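Local structure of protein Niban 2 (Homo sapiens, 7CTP) at residues N117-I123 and C189-N194; I345-M350 and F490-L495; C404-E409 and A432-R437; M408-L413 and T425-K429. The protein may suppress apoptosis and may promote the invasion of melanoma cells, and carries a pleckstrin homology (PH) domain joined to a largely helical body. All coordinates share one frame; numbering follows the deposited sequence.

Contact 1 belongs to the PH domain and is partly buried, with waters bridging its polar atoms; the other three are buried, though contact 3 too has a bridging water. Contact 2 is wholly apolar and joins helices 342-378 and 464-511. Against helix 422-455, contact 3 packs the end of helix 402-405 and the residues after it, contact 4 the loop that follows; they share Met408 and Glu409 and mix apolar packing with one hydrogen bond each across the segments. Helix 422-455 ties the set together: Arg191 and His192 of contact 1 probably hydrogen-bond to Gln433 and Arg437 of contact 3, while Phe490 of contact 2 rests on Ala432 and Phe428 of contacts 3 and 4.

Contact 1 of 4, residues N117-I123 and C189-N194; sequences NSAGYKI and CIRHCN
Ser118 to Tyr121 make a type II beta turn against the end of helix 176-194, with Ala119 CA 4.7 Å from Asn194 CA and Gly120 at the third position, its positive phi (82°) favouring glycine. Asn194 OD1 takes the hydrogen of Gly120 N at 2.8 Å, in the carbonyl plane and fairly straight (156°). Just before the turn Asn117 folds into an Asx turn, OD1 accepting from Ala119 N as well as from Gln234, while Asn117 OD1 also lies 3.5 Å from Cys193 CB. In Ile190, CG1 stands beside the backbone N (chi1 -67°), which carries CG1 to Ser118 OG and CD1 to within 3.7 Å of Ile123 CG1, the two side chains crossing at a slant, while CG2 lies 3.5 Å from Tyr121 O. An alanine at Ile190 is likely to open a gap under Tyr121 and Ile123, leaving strand 122-124 poorly held on the helix. This is the C-terminal helix of the PH fold meeting the loop into an edge strand. One water joins Asn117 ND2 to Cys193 O, another Asn194 ND2 to Tyr121 O, so the amides hold the helix end to the turn and the residue before it, besides the apolar grip of Ile190.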
loop_
_atom_site.group_PDB
_atom_site.type_symbol
_atom_site.label_atom_id
_atom_site.label_comp_id
_atom_site.label_asym_id
_atom_site.label_seq_id
_atom_site.Cartn_x
_atom_site.Cartn_y
_atom_site.Cartn_z
ATOM N N ASN A 117 9.547 -9.680 -6.849
ATOM C CA ASN A 117 8.544 -8.987 -6.050
ATOM C C ASN A 117 8.318 -7.621 -6.686
ATOM O O ASN A 117 9.259 -6.835 -6.818
ATOM C CB ASN A 117 9.003 -8.854 -4.593
ATOM C CG ASN A 117 8.027 -8.068 -3.721
ATOM O OD1 ASN A 117 7.720 -6.903 -3.987
ATOM N ND2 ASN A 117 7.561 -8.698 -2.646
ATOM N N SER A 118 7.081 -7.337 -7.094
ATOM C CA SER A 118 6.806 -6.176 -7.938
ATOM C C SER A 118 6.327 -4.951 -7.152
ATOM O O SER A 118 5.728 -4.043 -7.737
ATOM C CB SER A 118 5.792 -6.560 -9.019
ATOM O OG SER A 118 4.599 -7.051 -8.441
ATOM N N ALA A 119 6.587 -4.888 -5.848
ATOM C CA ALA A 119 6.215 -3.691 -5.096
ATOM C C ALA A 119 6.895 -2.465 -5.699
ATOM O O ALA A 119 8.085 -2.501 -6.027
ATOM C CB ALA A 119 6.599 -3.841 -3.622
ATOM N N GLY A 120 6.132 -1.385 -5.856
ATOM C CA GLY A 120 6.669 -0.143 -6.368
ATOM C C GLY A 120 6.785 -0.065 -7.874
ATOM O O GLY A 120 7.248 0.964 -8.395
ATOM N N TYR A 121 6.386 -1.113 -8.593
ATOM C CA TYR A 121 6.492 -1.127 -10.043
ATOM C C TYR A 121 5.248 -0.522 -10.687
ATOM O O TYR A 121 4.188 -0.399 -10.061
ATOM C CB TYR A 121 6.704 -2.557 -10.566
ATOM C CG TYR A 121 8.150 -2.998 -10.529
ATOM C CD1 TYR A 121 8.719 -3.483 -9.354
ATOM C CD2 TYR A 121 8.952 -2.924 -11.664
ATOM C CE1 TYR A 121 10.052 -3.880 -9.306
ATOM C CE2 TYR A 121 10.289 -3.325 -11.628
ATOM C CZ TYR A 121 10.827 -3.802 -10.448
ATOM O OH TYR A 121 12.160 -4.190 -10.414
ATOM N N LYS A 122 5.410 -0.116 -11.951
ATOM C CA LYS A 122 4.324 0.333 -12.819
ATOM C C LYS A 122 4.433 -0.419 -14.138
ATOM O O LYS A 122 5.536 -0.757 -14.566
ATOM C CB LYS A 122 4.401 1.843 -13.105
ATOM C CG LYS A 122 4.389 2.732 -11.875
ATOM C CD LYS A 122 2.985 2.829 -11.284
ATOM C CE LYS A 122 2.861 4.030 -10.341
ATOM N NZ LYS A 122 3.030 3.638 -8.909
ATOM N N ILE A 123 3.289 -0.662 -14.793
ATOM C CA ILE A 123 3.254 -1.384 -16.067
ATOM C C ILE A 123 3.081 -0.398 -17.209
ATOM O O ILE A 123 2.212 0.480 -17.149
ATOM C CB ILE A 123 2.125 -2.427 -16.099
ATOM C CG1 ILE A 123 2.324 -3.488 -15.020
ATOM C CG2 ILE A 123 2.048 -3.088 -17.483
ATOM C CD1 ILE A 123 1.023 -4.196 -14.658
ATOM N N CYS A 189 -0.384 -8.550 -9.093
ATOM C CA CYS A 189 0.893 -8.783 -8.415
ATOM C C CYS A 189 1.388 -7.516 -7.729
ATOM O O CYS A 189 1.802 -7.542 -6.562
ATOM C CB CYS A 189 1.946 -9.260 -9.416
ATOM S SG CYS A 189 1.737 -10.969 -10.007
ATOM N N ILE A 190 1.396 -6.400 -8.465
ATOM C CA ILE A 190 1.893 -5.137 -7.915
ATOM C C ILE A 190 1.044 -4.704 -6.730
ATOM O O ILE A 190 1.563 -4.301 -5.680
ATOM C CB ILE A 190 1.918 -4.053 -9.007
ATOM C CG1 ILE A 190 2.967 -4.388 -10.070
ATOM C CG2 ILE A 190 2.152 -2.689 -8.373
ATOM C CD1 ILE A 190 2.812 -3.557 -11.348
ATOM N N ARG A 191 -0.282 -4.765 -6.886
ATOM C CA ARG A 191 -1.171 -4.348 -5.805
ATOM C C ARG A 191 -0.951 -5.201 -4.567
ATOM O O ARG A 191 -0.916 -4.683 -3.440
ATOM C CB ARG A 191 -2.625 -4.439 -6.272
ATOM C CG ARG A 191 -3.671 -3.946 -5.280
ATOM C CD ARG A 191 -5.089 -4.281 -5.792
ATOM N NE ARG A 191 -5.354 -3.691 -7.107
ATOM C CZ ARG A 191 -5.437 -4.384 -8.236
ATOM N NH1 ARG A 191 -5.666 -3.749 -9.380
ATOM N NH2 ARG A 191 -5.273 -5.702 -8.229
ATOM N N HIS A 192 -0.777 -6.511 -4.766
ATOM C CA HIS A 192 -0.577 -7.425 -3.646
ATOM C C HIS A 192 0.749 -7.147 -2.942
ATOM O O HIS A 192 0.800 -7.043 -1.708
ATOM C CB HIS A 192 -0.649 -8.873 -4.143
ATOM C CG HIS A 192 -0.568 -9.894 -3.050
ATOM N ND1 HIS A 192 -1.678 -10.347 -2.372
ATOM C CD2 HIS A 192 0.496 -10.535 -2.507
ATOM C CE1 HIS A 192 -1.303 -11.226 -1.457
ATOM N NE2 HIS A 192 0.010 -11.363 -1.521
ATOM N N CYS A 193 1.835 -7.014 -3.713
ATOM C CA CYS A 193 3.142 -6.743 -3.114
ATOM C C CYS A 193 3.218 -5.358 -2.486
ATOM O O CYS A 193 3.943 -5.175 -1.507
ATOM C CB CYS A 193 4.254 -6.935 -4.150
ATOM S SG CYS A 193 4.425 -8.642 -4.763
ATOM N N ASN A 194 2.488 -4.376 -3.022
ATOM C CA ASN A 194 2.467 -3.049 -2.403
ATOM C C ASN A 194 1.853 -3.092 -1.009
ATOM O O ASN A 194 2.243 -2.316 -0.133
ATOM C CB ASN A 194 1.686 -2.057 -3.266
ATOM C CG ASN A 194 2.488 -1.536 -4.432
ATOM O OD1 ASN A 194 3.704 -1.717 -4.495
ATOM N ND2 ASN A 194 1.810 -0.862 -5.361
HETATM O O HOH W 1 6.194 -6.619 -0.759
HETATM O O HOH W 2 3.396 0.411 -7.615
#

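Contact 2 of 4, residues I345-M350 and F490-L495; sequences ILEALM and FFREAL
Leu349 drives from helix 342-378 into the cleft formed by Phe490, Phe491 and Ala494. Its CB already points toward the facing helix, and with CG anti to the backbone N (chi1 -166°) the branch is carried further that way. CG stands 4.0 Å from Phe490 CE2 and equally far from Phe491 CD1, so the fork opens between two rings. Both methyls reach Phe490 CE2, Leu349 CD1 at 4.1 Å and Leu349 CD2 at 3.9 Å. CD2 goes on to meet the edge of Phe491 near the ring plane, 3.6 Å from Phe491 CD1, and presses on Ala494 CB at 3.5 Å, tighter than usual for two carbons. Helices 342-378 and 464-511, long members of the protein's helical body, run here at 132° to each other with segment axes 10.5 Å apart, and no hydrogen bond crosses between the segments. Further along, Leu346 CD1 lies 3.7 Å from Phe491 CB, the two side chains nearly perpendicular. Leu495 and Ile345 pass side by side, pointing opposite ways, Leu495 CD2 3.9 Å from Ile345 CG2. Val552 of helix 532-555 touches Leu346 and Leu495, and Phe490 also reaches Phe428 and Ala432 of helix 422-455.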
loop_
_atom_site.group_PDB
_atom_site.type_symbol
_atom_site.label_atom_id
_atom_site.label_comp_id
_atom_site.label_asym_id
_atom_site.label_seq_id
_atom_site.Cartn_x
_atom_site.Cartn_y
_atom_site.Cartn_z
ATOM N N ILE A 345 -13.029 17.550 -2.610
ATOM C CA ILE A 345 -12.102 16.424 -2.525
ATOM C C ILE A 345 -12.847 15.149 -2.165
ATOM O O ILE A 345 -12.611 14.087 -2.753
ATOM C CB ILE A 345 -10.980 16.729 -1.516
ATOM C CG1 ILE A 345 -10.141 17.910 -2.002
ATOM C CG2 ILE A 345 -10.094 15.496 -1.322
ATOM C CD1 ILE A 345 -9.233 18.484 -0.936
ATOM N N LEU A 346 -13.772 15.240 -1.206
ATOM C CA LEU A 346 -14.588 14.090 -0.833
ATOM C C LEU A 346 -15.394 13.579 -2.021
ATOM O O LEU A 346 -15.468 12.366 -2.256
ATOM C CB LEU A 346 -15.504 14.462 0.332
ATOM C CG LEU A 346 -16.413 13.372 0.899
ATOM C CD1 LEU A 346 -15.605 12.173 1.353
ATOM C CD2 LEU A 346 -17.234 13.930 2.044
ATOM N N GLU A 347 -15.996 14.496 -2.792
ATOM C CA GLU A 347 -16.774 14.087 -3.959
ATOM C C GLU A 347 -15.908 13.329 -4.955
ATOM O O GLU A 347 -16.326 12.303 -5.502
ATOM C CB GLU A 347 -17.435 15.292 -4.637
ATOM C CG GLU A 347 -18.449 14.875 -5.724
ATOM C CD GLU A 347 -18.630 15.909 -6.832
ATOM O OE1 GLU A 347 -18.478 17.123 -6.571
ATOM O OE2 GLU A 347 -18.931 15.494 -7.974
ATOM N N ALA A 348 -14.687 13.811 -5.191
ATOM C CA ALA A 348 -13.794 13.154 -6.142
ATOM C C ALA A 348 -13.467 11.735 -5.700
ATOM O O ALA A 348 -13.318 10.833 -6.533
ATOM C CB ALA A 348 -12.511 13.964 -6.309
ATOM N N LEU A 349 -13.346 11.519 -4.392
ATOM C CA LEU A 349 -12.998 10.195 -3.888
ATOM C C LEU A 349 -14.211 9.281 -3.808
ATOM O O LEU A 349 -14.102 8.066 -4.020
ATOM C CB LEU A 349 -12.373 10.323 -2.505
ATOM C CG LEU A 349 -11.659 9.096 -1.958
ATOM C CD1 LEU A 349 -10.407 8.797 -2.773
ATOM C CD2 LEU A 349 -11.323 9.340 -0.504
ATOM N N MET A 350 -15.369 9.853 -3.494
ATOM C CA MET A 350 -16.540 9.052 -3.172
ATOM C C MET A 350 -17.085 8.328 -4.390
ATOM O O MET A 350 -17.475 7.156 -4.309
ATOM C CB MET A 350 -17.610 9.948 -2.582
ATOM C CG MET A 350 -18.182 11.019 -3.453
ATOM S SD MET A 350 -19.927 11.391 -3.159
ATOM C CE MET A 350 -20.712 10.023 -4.011
ATOM N N PHE A 490 -12.568 5.022 5.208
ATOM C CA PHE A 490 -11.616 5.291 4.140
ATOM C C PHE A 490 -11.650 6.758 3.734
ATOM O O PHE A 490 -10.601 7.390 3.558
ATOM C CB PHE A 490 -11.925 4.379 2.953
ATOM C CG PHE A 490 -11.131 4.681 1.711
ATOM C CD1 PHE A 490 -9.760 4.469 1.670
ATOM C CD2 PHE A 490 -11.763 5.163 0.579
ATOM C CE1 PHE A 490 -9.039 4.743 0.512
ATOM C CE2 PHE A 490 -11.049 5.434 -0.576
ATOM C CZ PHE A 490 -9.682 5.225 -0.604
ATOM N N PHE A 491 -12.853 7.325 3.599
ATOM C CA PHE A 491 -12.970 8.729 3.217
ATOM C C PHE A 491 -12.415 9.642 4.303
ATOM O O PHE A 491 -11.759 10.645 4.003
ATOM C CB PHE A 491 -14.428 9.093 2.929
ATOM C CG PHE A 491 -15.051 8.302 1.816
ATOM C CD1 PHE A 491 -14.303 7.851 0.743
ATOM C CD2 PHE A 491 -16.404 8.007 1.852
ATOM C CE1 PHE A 491 -14.899 7.119 -0.277
ATOM C CE2 PHE A 491 -16.999 7.285 0.845
ATOM C CZ PHE A 491 -16.254 6.840 -0.223
ATOM N N ARG A 492 -12.697 9.318 5.570
ATOM C CA ARG A 492 -12.176 10.096 6.689
ATOM C C ARG A 492 -10.656 10.047 6.715
ATOM O O ARG A 492 -9.992 11.083 6.833
ATOM C CB ARG A 492 -12.774 9.563 7.995
ATOM C CG ARG A 492 -12.064 9.965 9.292
ATOM C CD ARG A 492 -12.304 8.889 10.357
ATOM N NE ARG A 492 -11.829 9.263 11.686
ATOM C CZ ARG A 492 -10.580 9.103 12.118
ATOM N NH1 ARG A 492 -10.249 9.472 13.350
ATOM N NH2 ARG A 492 -9.660 8.577 11.319
ATOM N N GLU A 493 -10.095 8.841 6.590
ATOM C CA GLU A 493 -8.647 8.665 6.562
ATOM C C GLU A 493 -8.017 9.459 5.425
ATOM O O GLU A 493 -7.017 10.156 5.627
ATOM C CB GLU A 493 -8.298 7.180 6.440
ATOM C CG GLU A 493 -6.817 6.931 6.161
ATOM C CD GLU A 493 -6.458 5.472 5.906
ATOM O OE1 GLU A 493 -5.820 4.865 6.798
ATOM O OE2 GLU A 493 -6.777 4.947 4.811
ATOM N N ALA A 494 -8.609 9.391 4.226
ATOM C CA ALA A 494 -8.032 10.060 3.063
ATOM C C ALA A 494 -8.075 11.575 3.216
ATOM O O ALA A 494 -7.115 12.272 2.870
ATOM C CB ALA A 494 -8.752 9.627 1.791
ATOM N N LEU A 495 -9.194 12.106 3.721
ATOM C CA LEU A 495 -9.287 13.546 3.934
ATOM C C LEU A 495 -8.267 14.019 4.960
ATOM O O LEU A 495 -7.676 15.094 4.804
ATOM C CB LEU A 495 -10.697 13.919 4.378
ATOM C CG LEU A 495 -11.773 13.841 3.300
ATOM C CD1 LEU A 495 -13.126 14.143 3.918
ATOM C CD2 LEU A 495 -11.451 14.841 2.226
#

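Contact 3 of 4, residues C404-E409 and A432-R437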
loop_
_atom_site.group_PDB
_atom_site.type_symbol
_atom_site.label_atom_id
_atom_site.label_comp_id
_atom_site.label_asym_id
_atom_site.label_seq_id
_atom_site.Cartn_x
_atom_site.Cartn_y
_atom_site.Cartn_z
ATOM N N CYS A 404 -14.325 -4.443 -11.007
ATOM C CA CYS A 404 -14.396 -3.677 -9.764
ATOM C C CYS A 404 -13.220 -2.715 -9.652
ATOM O O CYS A 404 -13.399 -1.524 -9.373
ATOM C CB CYS A 404 -14.420 -4.614 -8.552
ATOM S SG CYS A 404 -15.545 -6.025 -8.685
ATOM N N TYR A 405 -12.005 -3.232 -9.847
ATOM C CA TYR A 405 -10.804 -2.415 -9.716
ATOM C C TYR A 405 -10.824 -1.263 -10.716
ATOM O O TYR A 405 -10.408 -0.139 -10.396
ATOM C CB TYR A 405 -9.565 -3.293 -9.914
ATOM C CG TYR A 405 -9.351 -4.388 -8.867
ATOM C CD1 TYR A 405 -9.703 -4.194 -7.539
ATOM C CD2 TYR A 405 -8.778 -5.612 -9.218
ATOM C CE1 TYR A 405 -9.497 -5.200 -6.569
ATOM C CE2 TYR A 405 -8.561 -6.619 -8.262
ATOM C CZ TYR A 405 -8.929 -6.397 -6.944
ATOM O OH TYR A 405 -8.726 -7.372 -5.994
ATOM N N GLU A 406 -11.348 -1.521 -11.921
ATOM C CA GLU A 406 -11.389 -0.515 -12.984
ATOM C C GLU A 406 -12.170 0.730 -12.578
ATOM O O GLU A 406 -11.924 1.816 -13.119
ATOM C CB GLU A 406 -11.999 -1.120 -14.253
ATOM C CG GLU A 406 -11.897 -0.229 -15.509
ATOM C CD GLU A 406 -13.087 0.714 -15.689
ATOM O OE1 GLU A 406 -14.120 0.543 -15.000
ATOM O OE2 GLU A 406 -12.983 1.631 -16.534
ATOM N N LYS A 407 -13.113 0.603 -11.636
ATOM C CA LYS A 407 -13.902 1.765 -11.226
ATOM C C LYS A 407 -13.029 2.861 -10.630
ATOM O O LYS A 407 -13.404 4.039 -10.664
ATOM C CB LYS A 407 -14.989 1.355 -10.229
ATOM C CG LYS A 407 -16.003 0.357 -10.769
ATOM C CD LYS A 407 -16.759 0.915 -11.977
ATOM C CE LYS A 407 -17.954 0.022 -12.314
ATOM N NZ LYS A 407 -18.453 0.260 -13.706
ATOM N N MET A 408 -11.855 2.508 -10.100
ATOM C CA MET A 408 -10.996 3.514 -9.478
ATOM C C MET A 408 -10.135 4.274 -10.471
ATOM O O MET A 408 -9.567 5.303 -10.099
ATOM C CB MET A 408 -10.071 2.881 -8.431
ATOM C CG MET A 408 -10.779 2.293 -7.230
ATOM S SD MET A 408 -11.944 3.414 -6.442
ATOM C CE MET A 408 -10.913 4.829 -6.067
ATOM N N GLU A 409 -10.017 3.812 -11.717
ATOM C CA GLU A 409 -9.055 4.459 -12.599
ATOM C C GLU A 409 -9.511 5.836 -13.058
ATOM O O GLU A 409 -8.687 6.600 -13.565
ATOM C CB GLU A 409 -8.723 3.556 -13.787
ATOM C CG GLU A 409 -7.780 2.433 -13.357
ATOM C CD GLU A 409 -8.003 1.139 -14.093
ATOM O OE1 GLU A 409 -7.862 0.076 -13.457
ATOM O OE2 GLU A 409 -8.284 1.178 -15.308
ATOM N N ALA A 432 -8.076 1.801 -2.009
ATOM C CA ALA A 432 -9.476 1.478 -2.297
ATOM C C ALA A 432 -9.614 0.079 -2.894
ATOM O O ALA A 432 -10.544 -0.664 -2.549
ATOM C CB ALA A 432 -10.083 2.523 -3.235
ATOM N N GLN A 433 -8.702 -0.297 -3.793
ATOM C CA GLN A 433 -8.792 -1.605 -4.436
ATOM C C GLN A 433 -8.515 -2.727 -3.443
ATOM O O GLN A 433 -9.165 -3.780 -3.488
ATOM C CB GLN A 433 -7.835 -1.668 -5.624
ATOM C CG GLN A 433 -8.240 -0.699 -6.727
ATOM C CD GLN A 433 -7.263 -0.643 -7.883
ATOM O OE1 GLN A 433 -6.081 -0.959 -7.739
ATOM N NE2 GLN A 433 -7.759 -0.220 -9.046
ATOM N N ILE A 434 -7.575 -2.515 -2.520
ATOM C CA ILE A 434 -7.318 -3.535 -1.503
ATOM C C ILE A 434 -8.551 -3.735 -0.626
ATOM O O ILE A 434 -8.917 -4.873 -0.298
ATOM C CB ILE A 434 -6.072 -3.167 -0.670
ATOM C CG1 ILE A 434 -4.790 -3.506 -1.443
ATOM C CG2 ILE A 434 -6.070 -3.900 0.674
ATOM C CD1 ILE A 434 -4.596 -4.983 -1.737
ATOM N N HIS A 435 -9.222 -2.640 -0.248
ATOM C CA HIS A 435 -10.463 -2.769 0.511
ATOM C C HIS A 435 -11.505 -3.555 -0.276
ATOM O O HIS A 435 -12.247 -4.360 0.299
ATOM C CB HIS A 435 -11.034 -1.400 0.885
ATOM C CG HIS A 435 -10.265 -0.667 1.941
ATOM N ND1 HIS A 435 -10.002 -1.203 3.184
ATOM C CD2 HIS A 435 -9.736 0.580 1.950
ATOM C CE1 HIS A 435 -9.322 -0.325 3.904
ATOM N NE2 HIS A 435 -9.149 0.766 3.179
ATOM N N MET A 436 -11.592 -3.326 -1.592
ATOM C CA MET A 436 -12.563 -4.072 -2.390
ATOM C C MET A 436 -12.262 -5.561 -2.366
ATOM O O MET A 436 -13.179 -6.386 -2.270
ATOM C CB MET A 436 -12.585 -3.556 -3.832
ATOM C CG MET A 436 -13.194 -2.192 -3.977
ATOM S SD MET A 436 -13.029 -1.610 -5.677
ATOM C CE MET A 436 -13.022 0.150 -5.386
ATOM N N ARG A 437 -10.982 -5.926 -2.455
ATOM C CA ARG A 437 -10.604 -7.334 -2.399
ATOM C C ARG A 437 -10.974 -7.938 -1.052
ATOM O O ARG A 437 -11.517 -9.049 -0.980
ATOM C CB ARG A 437 -9.110 -7.490 -2.665
ATOM C CG ARG A 437 -8.666 -8.929 -2.917
ATOM C CD ARG A 437 -7.182 -9.003 -3.258
ATOM N NE ARG A 437 -6.340 -8.705 -2.093
ATOM C CZ ARG A 437 -5.033 -8.939 -2.041
ATOM N NH1 ARG A 437 -4.421 -9.480 -3.087
ATOM N NH2 ARG A 437 -4.340 -8.639 -0.944
HETATM O O HOH W 3 -5.897 -0.872 -11.260
#
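Tyr405 and Gln433 head a buried contact of mixed character, apolar packing around one side-chain to backbone hydrogen bond, where the short helix 402-405 and the residues after it lie against the long helix 422-455. Gln433 stretches out beyond CG and sets NE2 3.0 Å from Tyr405 O. The bond is bent (142° at the hydrogen), and the donor sits above the carbonyl plane; Met408 N reaches the same oxygen from the opposite face. Gln433 crosses the Tyr405 ring at a slant, Gln433 CB 3.7 Å from Tyr405 CD1, and the ring and amide planes are 53° apart. Further out Tyr405 OH nestles against the aliphatic part of Arg437, 3.4 Å from Arg437 CB. Met408 bends at chi2, which sets its SD 3.6 Å from Met436 CE, and again at chi3, which lays its own CE 3.7 Å from Ala432 CB. Arg191 of the PH-domain helix 176-194 makes a cation-pi contact with Tyr405 and gives its NE hydrogen to Gln433 OE1. Gln433 NE2 also donates to a water that binds Glu409 OE1, so both ends of this buried amide are engaged, which should fix its rotation and let Gln433 join the PH domain to the helical body.

Contact 4 of 4, residues M408-L413 and T425-K429; sequences MESLRL and TSVFK
The ring of Phe428 receives Leu413 CD1 at a slant, 3.8 Å from Phe428 CD2, the two side chains standing roughly perpendicular; Phe490, Ala494 and Gln497 of helix 464-511 also touch Phe428. A second flat group belongs to Arg412, whose CB points away from the helix and which makes a cation-pi contact with Phe420. Thr425 ties the loop backbone to the helix. Its hydroxyl stands beside the backbone N, anti to the carbonyl carbon (chi1 -66°), and there OG1 accepts the hydrogen of Leu413 N at 3.1 Å with an angle of 151°. The same oxygen is hydrogen-bonded to Asp421 O, four residues back, just ahead of the helix. With the hydroxyl so placed, the CG2 methyl of Thr425 falls 3.4 Å from Leu411 O. A valine in place of Thr425 would probably leave Leu413 N without its mate on the helix and Asp421 O without the hydroxyl. The motif is a loop folded back on the helix it leads into: residues 408-413 come after helix 402-405, pass along the first turns of helix 422-455, and a backbone bond between Leu413 and Asp421 helps close the return. Leu411 and Lys429 lie side by side, pointing opposite ways, with Leu411 CD2 3.5 Å from Lys429 CG. The lysine kinks at chi3, close to eclipsed at 14°, and its CD packs 3.6 Å from Met408 O, an oxygen already taken by Leu411 N. Lys429 NZ ends 6.1 Å from Glu409 OE1, too far for the opposite charges to touch.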
loop_
_atom_site.group_PDB
_atom_site.type_symbol
_atom_site.label_atom_id
_atom_site.label_comp_id
_atom_site.label_asym_id
_atom_site.label_seq_id
_atom_site.Cartn_x
_atom_site.Cartn_y
_atom_site.Cartn_z
ATOM N N MET A 408 -11.855 2.508 -10.100
ATOM C CA MET A 408 -10.996 3.514 -9.478
ATOM C C MET A 408 -10.135 4.274 -10.471
ATOM O O MET A 408 -9.567 5.303 -10.099
ATOM C CB MET A 408 -10.071 2.881 -8.431
ATOM C CG MET A 408 -10.779 2.293 -7.230
ATOM S SD MET A 408 -11.944 3.414 -6.442
ATOM C CE MET A 408 -10.913 4.829 -6.067
ATOM N N GLU A 409 -10.017 3.812 -11.717
ATOM C CA GLU A 409 -9.055 4.459 -12.599
ATOM C C GLU A 409 -9.511 5.836 -13.058
ATOM O O GLU A 409 -8.687 6.600 -13.565
ATOM C CB GLU A 409 -8.723 3.556 -13.787
ATOM C CG GLU A 409 -7.780 2.433 -13.357
ATOM C CD GLU A 409 -8.003 1.139 -14.093
ATOM O OE1 GLU A 409 -7.862 0.076 -13.457
ATOM O OE2 GLU A 409 -8.284 1.178 -15.308
ATOM N N SER A 410 -10.778 6.190 -12.851
ATOM C CA SER A 410 -11.216 7.558 -13.112
ATOM C C SER A 410 -10.932 8.510 -11.952
ATOM O O SER A 410 -11.236 9.706 -12.059
ATOM C CB SER A 410 -12.711 7.577 -13.454
ATOM O OG SER A 410 -13.505 7.144 -12.364
ATOM N N LEU A 411 -10.353 8.024 -10.855
ATOM C CA LEU A 411 -10.083 8.891 -9.713
ATOM C C LEU A 411 -9.072 9.960 -10.087
ATOM O O LEU A 411 -8.021 9.659 -10.660
ATOM C CB LEU A 411 -9.551 8.081 -8.531
ATOM C CG LEU A 411 -9.105 8.943 -7.346
ATOM C CD1 LEU A 411 -10.284 9.733 -6.795
ATOM C CD2 LEU A 411 -8.446 8.111 -6.259
ATOM N N ARG A 412 -9.395 11.210 -9.761
ATOM C CA ARG A 412 -8.454 12.320 -9.880
ATOM C C ARG A 412 -8.665 13.257 -8.700
ATOM O O ARG A 412 -9.752 13.819 -8.545
ATOM C CB ARG A 412 -8.629 13.062 -11.211
ATOM C CG ARG A 412 -8.200 12.238 -12.419
ATOM C CD ARG A 412 -8.228 13.028 -13.722
ATOM N NE ARG A 412 -7.157 14.020 -13.800
ATOM C CZ ARG A 412 -7.311 15.309 -13.510
ATOM N NH1 ARG A 412 -8.497 15.764 -13.125
ATOM N NH2 ARG A 412 -6.285 16.145 -13.605
ATOM N N LEU A 413 -7.631 13.417 -7.871
ATOM C CA LEU A 413 -7.710 14.197 -6.640
ATOM C C LEU A 413 -6.823 15.424 -6.752
ATOM O O LEU A 413 -5.675 15.322 -7.199
ATOM C CB LEU A 413 -7.273 13.372 -5.425
ATOM C CG LEU A 413 -8.144 12.218 -4.934
ATOM C CD1 LEU A 413 -7.363 11.340 -3.964
ATOM C CD2 LEU A 413 -9.417 12.738 -4.281
ATOM N N THR A 425 -3.557 10.480 -5.482
ATOM C CA THR A 425 -4.408 9.697 -6.372
ATOM C C THR A 425 -3.928 8.254 -6.476
ATOM O O THR A 425 -4.716 7.314 -6.333
ATOM C CB THR A 425 -4.462 10.350 -7.749
ATOM O OG1 THR A 425 -5.120 11.620 -7.641
ATOM C CG2 THR A 425 -5.235 9.461 -8.720
ATOM N N SER A 426 -2.629 8.064 -6.714
ATOM C CA SER A 426 -2.076 6.717 -6.830
ATOM C C SER A 426 -2.292 5.912 -5.552
ATOM O O SER A 426 -2.792 4.778 -5.590
ATOM C CB SER A 426 -0.588 6.794 -7.166
ATOM O OG SER A 426 -0.020 5.501 -7.207
ATOM N N VAL A 427 -1.899 6.477 -4.409
ATOM C CA VAL A 427 -1.994 5.747 -3.146
ATOM C C VAL A 427 -3.443 5.381 -2.844
ATOM O O VAL A 427 -3.745 4.261 -2.408
ATOM C CB VAL A 427 -1.367 6.581 -2.014
ATOM C CG1 VAL A 427 -1.770 6.025 -0.657
ATOM C CG2 VAL A 427 0.158 6.596 -2.171
ATOM N N PHE A 428 -4.366 6.303 -3.097
ATOM C CA PHE A 428 -5.741 6.062 -2.678
ATOM C C PHE A 428 -6.484 5.143 -3.638
ATOM O O PHE A 428 -7.423 4.458 -3.222
ATOM C CB PHE A 428 -6.437 7.404 -2.465
ATOM C CG PHE A 428 -5.974 8.093 -1.213
ATOM C CD1 PHE A 428 -5.963 7.396 -0.008
ATOM C CD2 PHE A 428 -5.498 9.386 -1.234
ATOM C CE1 PHE A 428 -5.513 8.003 1.157
ATOM C CE2 PHE A 428 -5.045 9.992 -0.077
ATOM C CZ PHE A 428 -5.054 9.303 1.115
ATOM N N LYS A 429 -6.054 5.059 -4.896
ATOM C CA LYS A 429 -6.573 3.997 -5.756
ATOM C C LYS A 429 -6.127 2.627 -5.275
ATOM O O LYS A 429 -6.927 1.688 -5.250
ATOM C CB LYS A 429 -6.147 4.215 -7.206
ATOM C CG LYS A 429 -6.646 5.506 -7.787
ATOM C CD LYS A 429 -6.114 5.777 -9.188
ATOM C CE LYS A 429 -5.481 4.550 -9.817
ATOM N NZ LYS A 429 -4.927 4.876 -11.163
#